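Nucleocapsid (Crimean-congo hemorrhagic fever virus, PDB 4AKL) binds single- and double-stranded RNA, probably packaging the viral genome, and displays sequence-non-specific DNA endonuclease activity. Local coordinates at residues Y156-P159 and G160-M164; D266-K270 and A271-N275; Q329-F332 and E333-K336; A229-A232 and T233-K237. One frame throughout, in Å; residues are numbered along the deposited sequence.

All four interactions are local, each spanning a turn or a few helical residues, and they differ mainly in burial. Interaction 4 is buried, interactions 1 and 3 are partly buried, and interaction 2 lies at the surface. Interactions 2 and 4 share a neighbour: helix 270-292 starts in interaction 2 and packs against helix 230-242 in interaction 4; the centres of interactions 2 and 4 lie about 24 Å apart. Interactions 1 and 3 lie far from this pair; the centres of interactions 2 and 3 are about 70 Å apart. Chemistry follows place: backbone bonds, a weak threonine hydroxyl bond and a Val-Leu pair in interaction 4, a turn with branched side chains in interaction 1, and salt bridges in interactions 2 and 3.

Interaction 1 (Y156-P159 and G160-M164); sequences YKVP and GEIVM
Val158 and Val163 meet through single methyls, CG2 to CG2 at 3.6 Å, where the chain turns from an extended run into helix 163-181. The same Val158 methyl reaches Ile162, whose CG1 lies 3.9 Å from Val158 CG2. Ile162 holds CG1 between its backbone N and carbonyl carbon (chi1 72°), and this torsion folds the branch back toward Val158. CD1 then comes to 3.9 Å from Val158 CB, and CG1 passes 3.5 Å from Pro159 O. The tightly packed side of the contact thus consists of Val158, Ile162 and one branch of Val163 gathered inside the bend. Helix 425-440 covers this side, with Ala427 touching both Val158 and Ile162 and Val431 touching Ile162, while Ile481 of the C-terminal strand also touches Val158.

The bend is fixed by one hydrogen bond, Ile162 N to Pro159 O at 3.1 Å. It is nearly straight at the hydrogen (167°), although the donor stands above the carbonyl plane, 44° out of it. The outer side is looser. Gly160 and Glu161 form the exposed crest, and the closest approach of the Glu161 side chain to Pro159 is CG to CB at 4.3 Å; the remainder of Val163 is partly exposed.

Gly160 and Glu161 have the backbone angles of a type I beta turn closed by the Pro159-Ile162 bond. Ile162 takes the N-cap position, so the arrangement is a strand-to-helix connection in which a type I turn leads straight into the first turn of the helix.

Interaction 2 (D266-K270 and A271-N275); sequences DEVDK and ASADN
The DEVD motif, Asp266 to Asp269, is a sequence of the kind recognised by caspase-3, and it runs directly into the first turn of helix 270-292, where Lys270 and Asp274 form a salt bridge. Lys270 sets CG anti to its backbone N (chi1 -165°) and stays extended until a bend at the last torsion turns NZ toward the carboxylate. NZ lies 2.8 Å from Asp274 OD2, on the syn lone pair, and makes a weak second bond of 3.2 Å to Asp274 OD1, so the grip is two-pronged but uneven.

The backbone repeats the same i to i+4 spacing. Asp274 N binds Lys270 O at 2.8 Å, and Ala273 N binds Asp269 O at 3.0 Å. Asp269 is the N-cap residue, but its side chain makes no capping bond; it is exposed and adopts two conformers. Val268 CG1 packs closely on Ala273 CB, at 3.4 Å.

Val268 and Ala273 both touch Leu261, so the surface loop joining helix 245-263 to helix 270-292 is pinned on its inner side against the end of the preceding helix.

Interaction 3 (Q329-F332 and E333-K336); sequences QFLF and ELGK
Glu333 reaches back along helix 324-336 to Gln329 and Phe332, and its side chain can be followed atom by atom. CB lies 3.8 Å from Gln329 O, the acceptor of the Glu333 backbone N-H. CG presses closer to that oxygen, at 3.2 Å. The chain then bends at chi2 (-64°), which swings the carboxylate across the helix surface toward Gln329. Of its two oxygens, OE2 takes a weak hydrogen bond from Gln329 NE2 at 3.3 Å, the amide and carboxylate lying nearly coplanar, 29° apart. The same OE2 sits in the plane of the Phe332 ring, at its edge, 3.7 Å from Phe332 CD2, with ring and carboxylate turned steeply against each other (75°). Lys336 NZ forms a salt bridge with OE1 at 3.0 Å, coming in on the syn side but tilted out of the carboxylate plane, and makes a weak further bond to Glu333 OE2. The carboxylate is therefore held by a neutral amide one turn back and a charged amine three residues ahead, with an aromatic edge beside it.

Lys336 crosses the Phe332 ring at a slant, its CD 3.8 Å from Phe332 CE2. On another side of the helix Leu334 CD2 approaches the Phe330 ring obliquely, 4.2 Å from Phe330 CE1. Routine backbone bonds link Leu334 to Phe330 and Gly335 to Leu331, while the bond of Lys336 N to Phe332 O is weak.

Phe332 and Gln329 pack on Pro396, and Phe332 O also accepts a bond from Ser407 OG. Leu331 and Leu334 face helix 385-392 at Ile385, and Phe330 rests on helix 341-350 at Ala347 and Leu348.

Interaction 4 (A229-A232 and T233-K237); sequences ALVA and TGLAK
Thr233 and Ala229 begin the regular ladder of helix 230-242, Thr233 N binding Ala229 O at 3.1 Å. Ala229 is the N-cap residue, and its carbonyl also takes a weak bond from Ala232 N. Three further i to i+4 bonds follow without a break. Gly234 N meets Leu230 O at a short 2.7 Å, Leu235 N meets Val231 O at 3.0 Å, and Ala236 N meets Ala232 O at 2.9 Å. The third of these four rungs is the straightest at the hydrogen, 172°.

One side chain adds to the polar group. Thr233 holds OG1 in the crowded position between backbone N and carbonyl carbon (chi1 57°), which turns the hydroxyl back along the helix to donate weakly to Leu230 O at 3.3 Å. That oxygen therefore has two donors, the Gly234 amide and the Thr233 hydroxyl, and the threonine side chain is tied to its own helix.

Apolar contacts are sparse and loose. Val231 CG1 and Leu235 CD1 stand 4.2 Å apart, one turn from each other on the same side of the helix.

The Val231-Leu235 side packs between helices: Val231 touches His283 and Leu235 touches Ala287, both of helix 270-292, and Leu235 extends to Val246 and Ala250 of helix 245-263 and to Cys201 of helix 195-204. Ala229 also touches His283, and Ala232 packs on Lys286 of the same helix 270-292. Trp217, from a loop, packs on Leu230 and Val231 near the start of the helix.

Interaction 1 (Y156-P159 and G160-M164)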
ATOM      1  N   TYR A 156       6.781  20.318  -0.631  1.00 59.50           N
ATOM      2  CA  TYR A 156       5.316  20.257  -0.547  1.00 57.35           C
ATOM      3  C   TYR A 156       4.837  21.629  -0.196  1.00 57.69           C
ATOM      4  O   TYR A 156       5.105  22.118   0.904  1.00 57.95           O
ATOM      5  CB  TYR A 156       4.877  19.261   0.498  1.00 55.50           C
ATOM      6  CG  TYR A 156       3.430  18.827   0.472  1.00 53.61           C
ATOM      7  CD1 TYR A 156       2.891  18.188  -0.625  1.00 53.73           C
ATOM      8  CD2 TYR A 156       2.609  18.989   1.593  1.00 53.72           C
ATOM      9  CE1 TYR A 156       1.556  17.745  -0.636  1.00 51.58           C
ATOM     10  CE2 TYR A 156       1.275  18.547   1.591  1.00 51.68           C
ATOM     11  CZ  TYR A 156       0.758  17.930   0.475  1.00 51.06           C
ATOM     12  OH  TYR A 156      -0.559  17.501   0.481  1.00 47.57           O
ATOM     13  N   LYS A 157       4.127  22.234  -1.143  1.00 57.64           N
ATOM     14  CA  LYS A 157       3.617  23.591  -0.996  0.50 58.30           C
ATOM     15  C   LYS A 157       2.240  23.563  -0.367  1.00 56.45           C
ATOM     16  O   LYS A 157       1.332  22.954  -0.912  1.00 55.79           O
ATOM     17  CB  LYS A 157       3.522  24.287  -2.349  0.50 59.89           C
ATOM     18  CG  LYS A 157       2.977  25.701  -2.273  0.50 61.33           C
ATOM     19  CD  LYS A 157       3.983  26.648  -1.691  0.50 63.20           C
ATOM     20  CE  LYS A 157       3.301  27.855  -1.083  0.50 64.07           C
ATOM     21  NZ  LYS A 157       2.106  28.299  -1.851  0.50 64.38           N
ATOM     22  N   VAL A 158       2.096  24.228   0.781  1.00 55.57           N
ATOM     23  CA  VAL A 158       0.820  24.370   1.476  1.00 53.65           C
ATOM     24  C   VAL A 158       0.666  25.834   1.835  1.00 54.90           C
ATOM     25  O   VAL A 158       1.647  26.525   1.856  1.00 56.69           O
ATOM     26  CB  VAL A 158       0.764  23.517   2.778  1.00 51.82           C
ATOM     27  CG1 VAL A 158       0.945  22.010   2.466  1.00 50.09           C
ATOM     28  CG2 VAL A 158       1.789  23.981   3.789  1.00 52.03           C
ATOM     29  N   PRO A 159      -0.564  26.304   2.119  1.00 54.22           N
ATOM     30  CA  PRO A 159      -0.796  27.640   2.656  1.00 55.75           C
ATOM     31  C   PRO A 159      -0.050  27.887   3.965  1.00 56.02           C
ATOM     32  O   PRO A 159       0.049  26.974   4.769  1.00 54.22           O
ATOM     33  CB  PRO A 159      -2.294  27.659   2.949  1.00 54.85           C
ATOM     34  CG  PRO A 159      -2.851  26.558   2.244  1.00 53.74           C
ATOM     35  CD  PRO A 159      -1.823  25.590   1.881  1.00 52.65           C
ATOM     36  N   GLY A 160       0.452  29.122   4.154  1.00 57.92           N
ATOM     37  CA  GLY A 160       1.210  29.525   5.344  1.00 58.71           C
ATOM     38  C   GLY A 160       0.554  29.216   6.684  1.00 57.77           C
ATOM     39  O   GLY A 160       1.237  28.909   7.660  1.00 58.09           O
ATOM     40  N   GLU A 161      -0.767  29.291   6.733  1.00 57.03           N
ATOM     41  CA  GLU A 161      -1.503  29.059   7.965  1.00 56.42           C
ATOM     42  C   GLU A 161      -1.581  27.594   8.435  1.00 53.59           C
ATOM     43  O   GLU A 161      -2.072  27.336   9.533  1.00 53.11           O
ATOM     44  CB  GLU A 161      -2.924  29.636   7.845  1.00 57.13           C
ATOM     45  CG  GLU A 161      -3.788  29.008   6.748  1.00 58.31           C
ATOM     46  CD  GLU A 161      -5.288  29.236   6.960  1.00 61.69           C
ATOM     47  OE1 GLU A 161      -5.778  29.064   8.106  1.00 63.41           O
ATOM     48  OE2 GLU A 161      -5.981  29.593   5.972  1.00 64.11           O
ATOM     49  N   ILE A 162      -1.142  26.632   7.625  1.00 51.81           N
ATOM     50  CA  ILE A 162      -1.067  25.250   8.092  1.00 49.20           C
ATOM     51  C   ILE A 162       0.354  24.693   8.065  1.00 49.07           C
ATOM     52  O   ILE A 162       0.539  23.517   8.320  1.00 47.77           O
ATOM     53  CB  ILE A 162      -2.021  24.350   7.323  1.00 47.51           C
ATOM     54  CG1 ILE A 162      -1.536  24.095   5.887  1.00 47.68           C
ATOM     55  CG2 ILE A 162      -3.429  24.961   7.340  1.00 47.19           C
ATOM     56  CD1 ILE A 162      -2.251  22.947   5.225  1.00 45.40           C
ATOM     57  N   VAL A 163       1.358  25.522   7.758  1.00 50.24           N
ATOM     58  CA  VAL A 163       2.736  25.039   7.693  1.00 50.14           C
ATOM     59  C   VAL A 163       3.196  24.376   9.004  1.00 49.20           C
ATOM     60  O   VAL A 163       3.693  23.256   8.996  1.00 48.65           O
ATOM     61  CB  VAL A 163       3.733  26.162   7.249  1.00 52.38           C
ATOM     62  CG1 VAL A 163       5.153  25.789   7.591  1.00 52.89           C
ATOM     63  CG2 VAL A 163       3.630  26.395   5.758  1.00 52.72           C
ATOM     64  N   MET A 164       3.025  25.064  10.108  1.00 49.64           N
ATOM     65  CA  MET A 164       3.443  24.521  11.398  0.50 49.53           C
ATOM     66  C   MET A 164       2.672  23.188  11.714  1.00 46.83           C
ATOM     67  O   MET A 164       3.280  22.237  12.164  1.00 45.73           O
ATOM     68  CB  MET A 164       3.348  25.594  12.502  0.50 51.31           C
ATOM     69  CG  MET A 164       4.705  26.386  12.784  0.50 54.81           C
ATOM     70  SD  MET A 164       5.912  26.700  11.431  0.50 56.99           S
ATOM     71  CE  MET A 164       5.653  28.470  11.111  0.50 59.16           C
TER

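Interaction 2 (D266-K270 and A271-N275)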
ATOM      1  N   ASP A 266      40.929 -32.666 -13.797  1.00 56.27           N
ATOM      2  CA  ASP A 266      42.224 -33.301 -13.536  1.00 56.58           C
ATOM      3  C   ASP A 266      43.288 -32.335 -12.917  1.00 53.81           C
ATOM      4  O   ASP A 266      44.299 -32.804 -12.399  1.00 53.76           O
ATOM      5  CB  ASP A 266      42.806 -33.937 -14.806  1.00 59.76           C
ATOM      6  CG  ASP A 266      41.987 -35.108 -15.310  1.00 63.28           C
ATOM      7  OD1 ASP A 266      40.889 -35.427 -14.762  1.00 64.95           O
ATOM      8  OD2 ASP A 266      42.447 -35.722 -16.273  1.00 66.86           O
ATOM      9  N   GLU A 267      43.049 -31.017 -12.986  1.00 52.02           N
ATOM     10  CA  GLU A 267      43.943 -29.989 -12.406  1.00 49.74           C
ATOM     11  C   GLU A 267      43.466 -29.392 -11.053  1.00 46.87           C
ATOM     12  O   GLU A 267      44.078 -28.444 -10.523  1.00 44.59           O
ATOM     13  CB  GLU A 267      44.135 -28.859 -13.438  1.00 50.73           C
ATOM     14  CG  GLU A 267      44.809 -29.322 -14.749  1.00 54.48           C
ATOM     15  CD  GLU A 267      46.219 -29.912 -14.543  1.00 56.73           C
ATOM     16  OE1 GLU A 267      46.855 -29.679 -13.488  1.00 55.78           O
ATOM     17  OE2 GLU A 267      46.700 -30.623 -15.442  1.00 61.50           O
ATOM     18  N   VAL A 268      42.404 -29.979 -10.493  1.00 46.29           N
ATOM     19  CA  VAL A 268      41.705 -29.473  -9.345  1.00 44.49           C
ATOM     20  C   VAL A 268      41.347 -30.589  -8.362  1.00 44.94           C
ATOM     21  O   VAL A 268      41.095 -31.742  -8.792  1.00 46.64           O
ATOM     22  CB  VAL A 268      40.411 -28.764  -9.873  1.00 44.69           C
ATOM     23  CG1 VAL A 268      39.271 -28.901  -8.940  1.00 45.01           C
ATOM     24  CG2 VAL A 268      40.687 -27.292 -10.196  1.00 42.80           C
ATOM     25  N   ASP A 269      41.322 -30.276  -7.057  1.00 43.71           N
ATOM     26  CA  ASP A 269      40.927 -31.273  -6.053  0.60 44.88           C
ATOM     27  C   ASP A 269      39.403 -31.216  -6.001  1.00 45.42           C
ATOM     28  O   ASP A 269      38.808 -30.166  -5.719  1.00 44.68           O
ATOM     29  CB  ASP A 269      41.601 -31.050  -4.680  0.60 44.33           C
ATOM     30  CG  ASP A 269      43.124 -31.401  -4.681  0.60 44.70           C
ATOM     31  OD1 ASP A 269      43.552 -32.478  -5.219  0.60 46.66           O
ATOM     32  OD2 ASP A 269      43.898 -30.601  -4.109  0.60 43.70           O
ATOM     33  N   LYS A 270      38.761 -32.353  -6.298  1.00 47.29           N
ATOM     34  CA  LYS A 270      37.295 -32.365  -6.442  1.00 48.07           C
ATOM     35  C   LYS A 270      36.566 -31.892  -5.202  1.00 47.87           C
ATOM     36  O   LYS A 270      35.626 -31.085  -5.322  1.00 47.23           O
ATOM     37  CB  LYS A 270      36.751 -33.725  -6.870  1.00 50.82           C
ATOM     38  CG  LYS A 270      35.239 -33.590  -7.390  1.00 53.18           C
ATOM     39  CD  LYS A 270      34.633 -34.860  -7.898  1.00 57.37           C
ATOM     40  CE  LYS A 270      33.312 -34.589  -8.748  1.00 59.03           C
ATOM     41  NZ  LYS A 270      32.512 -33.452  -8.224  1.00 58.94           N
ATOM     42  N   ALA A 271      36.991 -32.370  -4.027  1.00 48.08           N
ATOM     43  CA  ALA A 271      36.289 -32.042  -2.770  1.00 48.86           C
ATOM     44  C   ALA A 271      36.317 -30.537  -2.486  1.00 47.22           C
ATOM     45  O   ALA A 271      35.275 -29.942  -2.191  1.00 47.99           O
ATOM     46  CB  ALA A 271      36.836 -32.859  -1.566  1.00 49.86           C
ATOM     47  N   SER A 272      37.473 -29.903  -2.600  1.00 45.32           N
ATOM     48  CA  SER A 272      37.530 -28.471  -2.269  1.00 44.22           C
ATOM     49  C   SER A 272      36.862 -27.618  -3.363  1.00 43.02           C
ATOM     50  O   SER A 272      36.303 -26.587  -3.043  1.00 41.99           O
ATOM     51  CB  SER A 272      38.954 -27.996  -1.908  1.00 43.32           C
ATOM     52  OG  SER A 272      39.911 -28.476  -2.773  1.00 43.72           O
ATOM     53  N   ALA A 273      36.916 -28.077  -4.620  1.00 42.70           N
ATOM     54  CA  ALA A 273      36.176 -27.477  -5.727  1.00 42.91           C
ATOM     55  C   ALA A 273      34.662 -27.546  -5.521  1.00 44.62           C
ATOM     56  O   ALA A 273      34.002 -26.558  -5.791  1.00 45.35           O
ATOM     57  CB  ALA A 273      36.514 -28.149  -7.035  1.00 43.48           C
ATOM     58  N   ASP A 274      34.127 -28.691  -5.070  1.00 46.30           N
ATOM     59  CA  ASP A 274      32.689 -28.794  -4.736  1.00 48.76           C
ATOM     60  C   ASP A 274      32.325 -27.940  -3.511  1.00 49.10           C
ATOM     61  O   ASP A 274      31.309 -27.267  -3.523  1.00 49.68           O
ATOM     62  CB  ASP A 274      32.241 -30.237  -4.498  1.00 50.77           C
ATOM     63  CG  ASP A 274      32.277 -31.084  -5.747  1.00 51.73           C
ATOM     64  OD1 ASP A 274      32.338 -30.524  -6.852  1.00 51.59           O
ATOM     65  OD2 ASP A 274      32.255 -32.339  -5.614  1.00 54.33           O
ATOM     66  N   ASN A 275      33.157 -27.976  -2.468  1.00 49.02           N
ATOM     67  CA  ASN A 275      32.905 -27.177  -1.239  1.00 50.38           C
ATOM     68  C   ASN A 275      32.901 -25.666  -1.515  1.00 49.42           C
ATOM     69  O   ASN A 275      32.041 -24.937  -1.009  1.00 50.22           O
ATOM     70  CB  ASN A 275      33.889 -27.532  -0.096  1.00 50.50           C
ATOM     71  CG  ASN A 275      33.680 -28.988   0.450  1.00 53.53           C
ATOM     72  OD1 ASN A 275      32.630 -29.580   0.268  1.00 57.12           O
ATOM     73  ND2 ASN A 275      34.694 -29.537   1.109  1.00 52.89           N
TER

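Interaction 3 (Q329-F332 and E333-K336)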
ATOM      1  N   GLN A 329     -23.663  -1.549  -2.253  1.00 32.40           N
ATOM      2  CA  GLN A 329     -24.750  -0.850  -1.580  1.00 32.26           C
ATOM      3  C   GLN A 329     -24.441  -0.688  -0.083  1.00 31.50           C
ATOM      4  O   GLN A 329     -24.626   0.401   0.495  1.00 30.69           O
ATOM      5  CB  GLN A 329     -26.060  -1.573  -1.751  1.00 33.71           C
ATOM      6  CG  GLN A 329     -27.271  -0.680  -1.407  1.00 34.11           C
ATOM      7  CD  GLN A 329     -27.528   0.294  -2.513  1.00 35.51           C
ATOM      8  OE1 GLN A 329     -27.454  -0.070  -3.701  1.00 37.65           O
ATOM      9  NE2 GLN A 329     -27.814   1.528  -2.159  1.00 36.49           N
ATOM     10  N   PHE A 330     -23.963  -1.775   0.533  1.00 30.80           N
ATOM     11  CA  PHE A 330     -23.592  -1.781   1.948  1.00 29.94           C
ATOM     12  C   PHE A 330     -22.599  -0.634   2.272  1.00 29.70           C
ATOM     13  O   PHE A 330     -22.773   0.110   3.230  1.00 29.16           O
ATOM     14  CB  PHE A 330     -22.967  -3.141   2.308  1.00 29.68           C
ATOM     15  CG  PHE A 330     -22.703  -3.339   3.773  1.00 28.62           C
ATOM     16  CD1 PHE A 330     -21.541  -2.916   4.339  1.00 28.90           C
ATOM     17  CD2 PHE A 330     -23.621  -4.015   4.576  1.00 31.73           C
ATOM     18  CE1 PHE A 330     -21.296  -3.131   5.722  1.00 28.08           C
ATOM     19  CE2 PHE A 330     -23.384  -4.234   5.905  1.00 30.87           C
ATOM     20  CZ  PHE A 330     -22.203  -3.765   6.477  1.00 31.00           C
ATOM     21  N   LEU A 331     -21.551  -0.527   1.450  1.00 29.26           N
ATOM     22  CA  LEU A 331     -20.530   0.472   1.638  1.00 28.60           C
ATOM     23  C   LEU A 331     -21.031   1.872   1.363  1.00 29.47           C
ATOM     24  O   LEU A 331     -20.628   2.798   2.042  1.00 29.36           O
ATOM     25  CB  LEU A 331     -19.315   0.139   0.805  1.00 28.20           C
ATOM     26  CG  LEU A 331     -18.596  -1.184   1.189  1.00 26.57           C
ATOM     27  CD1 LEU A 331     -17.702  -1.739   0.048  1.00 23.42           C
ATOM     28  CD2 LEU A 331     -17.771  -1.016   2.504  1.00 24.23           C
ATOM     29  N   PHE A 332     -21.928   2.007   0.410  1.00 30.47           N
ATOM     30  CA  PHE A 332     -22.499   3.287   0.063  1.00 32.61           C
ATOM     31  C   PHE A 332     -23.296   3.842   1.224  1.00 33.66           C
ATOM     32  O   PHE A 332     -23.137   4.987   1.556  1.00 34.06           O
ATOM     33  CB  PHE A 332     -23.404   3.176  -1.176  1.00 33.57           C
ATOM     34  CG  PHE A 332     -24.188   4.432  -1.489  1.00 35.03           C
ATOM     35  CD1 PHE A 332     -23.583   5.511  -2.108  1.00 35.50           C
ATOM     36  CD2 PHE A 332     -25.551   4.521  -1.171  1.00 37.93           C
ATOM     37  CE1 PHE A 332     -24.291   6.668  -2.389  1.00 37.48           C
ATOM     38  CE2 PHE A 332     -26.313   5.674  -1.471  1.00 37.85           C
ATOM     39  CZ  PHE A 332     -25.687   6.750  -2.079  1.00 38.96           C
ATOM     40  N   GLU A 333     -24.139   3.011   1.821  1.00 34.79           N
ATOM     41  CA  GLU A 333     -24.964   3.417   3.008  1.00 36.25           C
ATOM     42  C   GLU A 333     -24.082   3.861   4.121  1.00 35.87           C
ATOM     43  O   GLU A 333     -24.408   4.774   4.804  1.00 35.73           O
ATOM     44  CB  GLU A 333     -25.847   2.277   3.506  1.00 36.50           C
ATOM     45  CG  GLU A 333     -26.810   1.738   2.476  1.00 38.69           C
ATOM     46  CD  GLU A 333     -27.802   2.761   2.064  1.00 43.04           C
ATOM     47  OE1 GLU A 333     -28.251   3.492   2.964  1.00 46.38           O
ATOM     48  OE2 GLU A 333     -28.154   2.846   0.864  1.00 44.38           O
ATOM     49  N   LEU A 334     -22.924   3.215   4.263  1.00 35.64           N
ATOM     50  CA  LEU A 334     -22.019   3.462   5.365  1.00 35.66           C
ATOM     51  C   LEU A 334     -21.339   4.861   5.300  1.00 36.21           C
ATOM     52  O   LEU A 334     -21.137   5.534   6.311  1.00 36.39           O
ATOM     53  CB  LEU A 334     -20.961   2.356   5.313  1.00 35.21           C
ATOM     54  CG  LEU A 334     -20.427   1.671   6.544  1.00 36.37           C
ATOM     55  CD1 LEU A 334     -21.509   1.006   7.370  1.00 36.68           C
ATOM     56  CD2 LEU A 334     -19.350   0.616   6.123  1.00 34.51           C
ATOM     57  N   GLY A 335     -20.959   5.279   4.099  1.00 36.82           N
ATOM     58  CA  GLY A 335     -20.378   6.571   3.894  1.00 37.45           C
ATOM     59  C   GLY A 335     -21.410   7.673   3.717  1.00 39.59           C
ATOM     60  O   GLY A 335     -21.044   8.821   3.711  1.00 39.56           O
ATOM     61  N   LYS A 336     -22.692   7.319   3.561  1.00 41.76           N
ATOM     62  CA  LYS A 336     -23.765   8.302   3.381  1.00 44.67           C
ATOM     63  C   LYS A 336     -24.131   8.814   4.758  1.00 46.25           C
ATOM     64  O   LYS A 336     -24.162  10.046   4.964  1.00 47.51           O
ATOM     65  CB  LYS A 336     -24.969   7.642   2.666  1.00 45.82           C
ATOM     66  CG  LYS A 336     -26.124   8.521   2.347  1.00 49.09           C
ATOM     67  CD  LYS A 336     -27.248   7.786   1.490  1.00 51.68           C
ATOM     68  CE  LYS A 336     -27.900   6.605   2.269  1.00 52.87           C
ATOM     69  NZ  LYS A 336     -29.095   6.040   1.593  1.00 54.66           N
TER

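Interaction 4 (A229-A232 and T233-K237)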
ATOM      1  N   ALA A 229      29.491 -13.975   6.892  1.00 76.39           N
ATOM      2  CA  ALA A 229      30.528 -14.034   5.829  1.00 71.27           C
ATOM      3  C   ALA A 229      30.697 -12.718   5.076  1.00 69.96           C
ATOM      4  O   ALA A 229      29.732 -12.174   4.512  1.00 71.45           O
ATOM      5  CB  ALA A 229      30.216 -15.118   4.840  1.00 68.97           C
ATOM      6  N   LEU A 230      31.924 -12.215   5.047  1.00 67.38           N
ATOM      7  CA  LEU A 230      32.231 -10.949   4.373  1.00 66.25           C
ATOM      8  C   LEU A 230      31.711 -10.921   2.922  1.00 64.31           C
ATOM      9  O   LEU A 230      31.258  -9.862   2.442  1.00 65.68           O
ATOM     10  CB  LEU A 230      33.727 -10.652   4.423  1.00 64.25           C
ATOM     11  CG  LEU A 230      34.350 -10.476   5.820  1.00 66.35           C
ATOM     12  CD1 LEU A 230      35.927 -10.498   5.708  1.00 63.19           C
ATOM     13  CD2 LEU A 230      33.822  -9.215   6.536  1.00 69.53           C
ATOM     14  N   VAL A 231      31.759 -12.072   2.249  1.00 61.38           N
ATOM     15  CA  VAL A 231      31.166 -12.238   0.913  1.00 60.38           C
ATOM     16  C   VAL A 231      29.690 -11.882   0.900  1.00 63.32           C
ATOM     17  O   VAL A 231      29.243 -11.168   0.005  1.00 64.25           O
ATOM     18  CB  VAL A 231      31.335 -13.698   0.368  1.00 58.22           C
ATOM     19  CG1 VAL A 231      30.382 -13.970  -0.814  1.00 58.69           C
ATOM     20  CG2 VAL A 231      32.768 -13.945  -0.039  1.00 54.47           C
ATOM     21  N   ALA A 232      28.942 -12.372   1.890  1.00 65.42           N
ATOM     22  CA  ALA A 232      27.486 -12.063   1.995  1.00 69.12           C
ATOM     23  C   ALA A 232      27.244 -10.565   2.242  1.00 71.67           C
ATOM     24  O   ALA A 232      26.559  -9.905   1.460  1.00 73.01           O
ATOM     25  CB  ALA A 232      26.847 -12.881   3.098  1.00 71.39           C
ATOM     26  N   THR A 233      27.823 -10.039   3.328  1.00 72.73           N
ATOM     27  CA  THR A 233      27.685  -8.605   3.672  1.00 75.80           C
ATOM     28  C   THR A 233      28.194  -7.713   2.542  1.00 74.11           C
ATOM     29  O   THR A 233      27.601  -6.676   2.262  1.00 76.72           O
ATOM     30  CB  THR A 233      28.372  -8.219   5.033  1.00 77.20           C
ATOM     31  OG1 THR A 233      29.745  -8.564   5.022  1.00 73.69           O
ATOM     32  CG2 THR A 233      27.721  -8.945   6.184  1.00 80.49           C
ATOM     33  N   GLY A 234      29.269  -8.147   1.887  1.00 70.01           N
ATOM     34  CA  GLY A 234      29.837  -7.441   0.746  1.00 68.74           C
ATOM     35  C   GLY A 234      28.852  -7.303  -0.395  1.00 69.99           C
ATOM     36  O   GLY A 234      28.558  -6.189  -0.838  1.00 72.50           O
ATOM     37  N   LEU A 235      28.335  -8.430  -0.863  1.00 69.16           N
ATOM     38  CA  LEU A 235      27.309  -8.431  -1.925  1.00 71.12           C
ATOM     39  C   LEU A 235      26.039  -7.683  -1.535  1.00 75.66           C
ATOM     40  O   LEU A 235      25.468  -6.959  -2.357  1.00 77.83           O
ATOM     41  CB  LEU A 235      26.941  -9.862  -2.343  1.00 69.67           C
ATOM     42  CG  LEU A 235      27.866 -10.435  -3.407  1.00 67.12           C
ATOM     43  CD1 LEU A 235      27.784 -11.989  -3.464  1.00 66.11           C
ATOM     44  CD2 LEU A 235      27.536  -9.798  -4.750  1.00 68.70           C
ATOM     45  N   ALA A 236      25.593  -7.874  -0.294  1.00 77.75           N
ATOM     46  CA  ALA A 236      24.410  -7.153   0.216  1.00 82.97           C
ATOM     47  C   ALA A 236      24.662  -5.639   0.151  1.00 85.23           C
ATOM     48  O   ALA A 236      23.815  -4.872  -0.341  1.00 88.76           O
ATOM     49  CB  ALA A 236      24.068  -7.595   1.647  1.00 84.66           C
ATOM     50  N   LYS A 237      25.832  -5.223   0.638  1.00 83.85           N
ATOM     51  CA  LYS A 237      26.253  -3.807   0.587  1.00 86.06           C
ATOM     52  C   LYS A 237      26.345  -3.315  -0.867  1.00 85.73           C
ATOM     53  O   LYS A 237      25.951  -2.179  -1.165  1.00 89.50           O
ATOM     54  CB  LYS A 237      27.583  -3.599   1.333  1.00 84.04           C
ATOM     55  CG  LYS A 237      28.037  -2.132   1.540  1.00 86.92           C
ATOM     56  CD  LYS A 237      27.142  -1.328   2.488  1.00 92.87           C
ATOM     57  CE  LYS A 237      27.915  -0.150   3.123  1.00 95.17           C
ATOM     58  NZ  LYS A 237      28.745   0.575   2.121  1.00 93.37           N
TER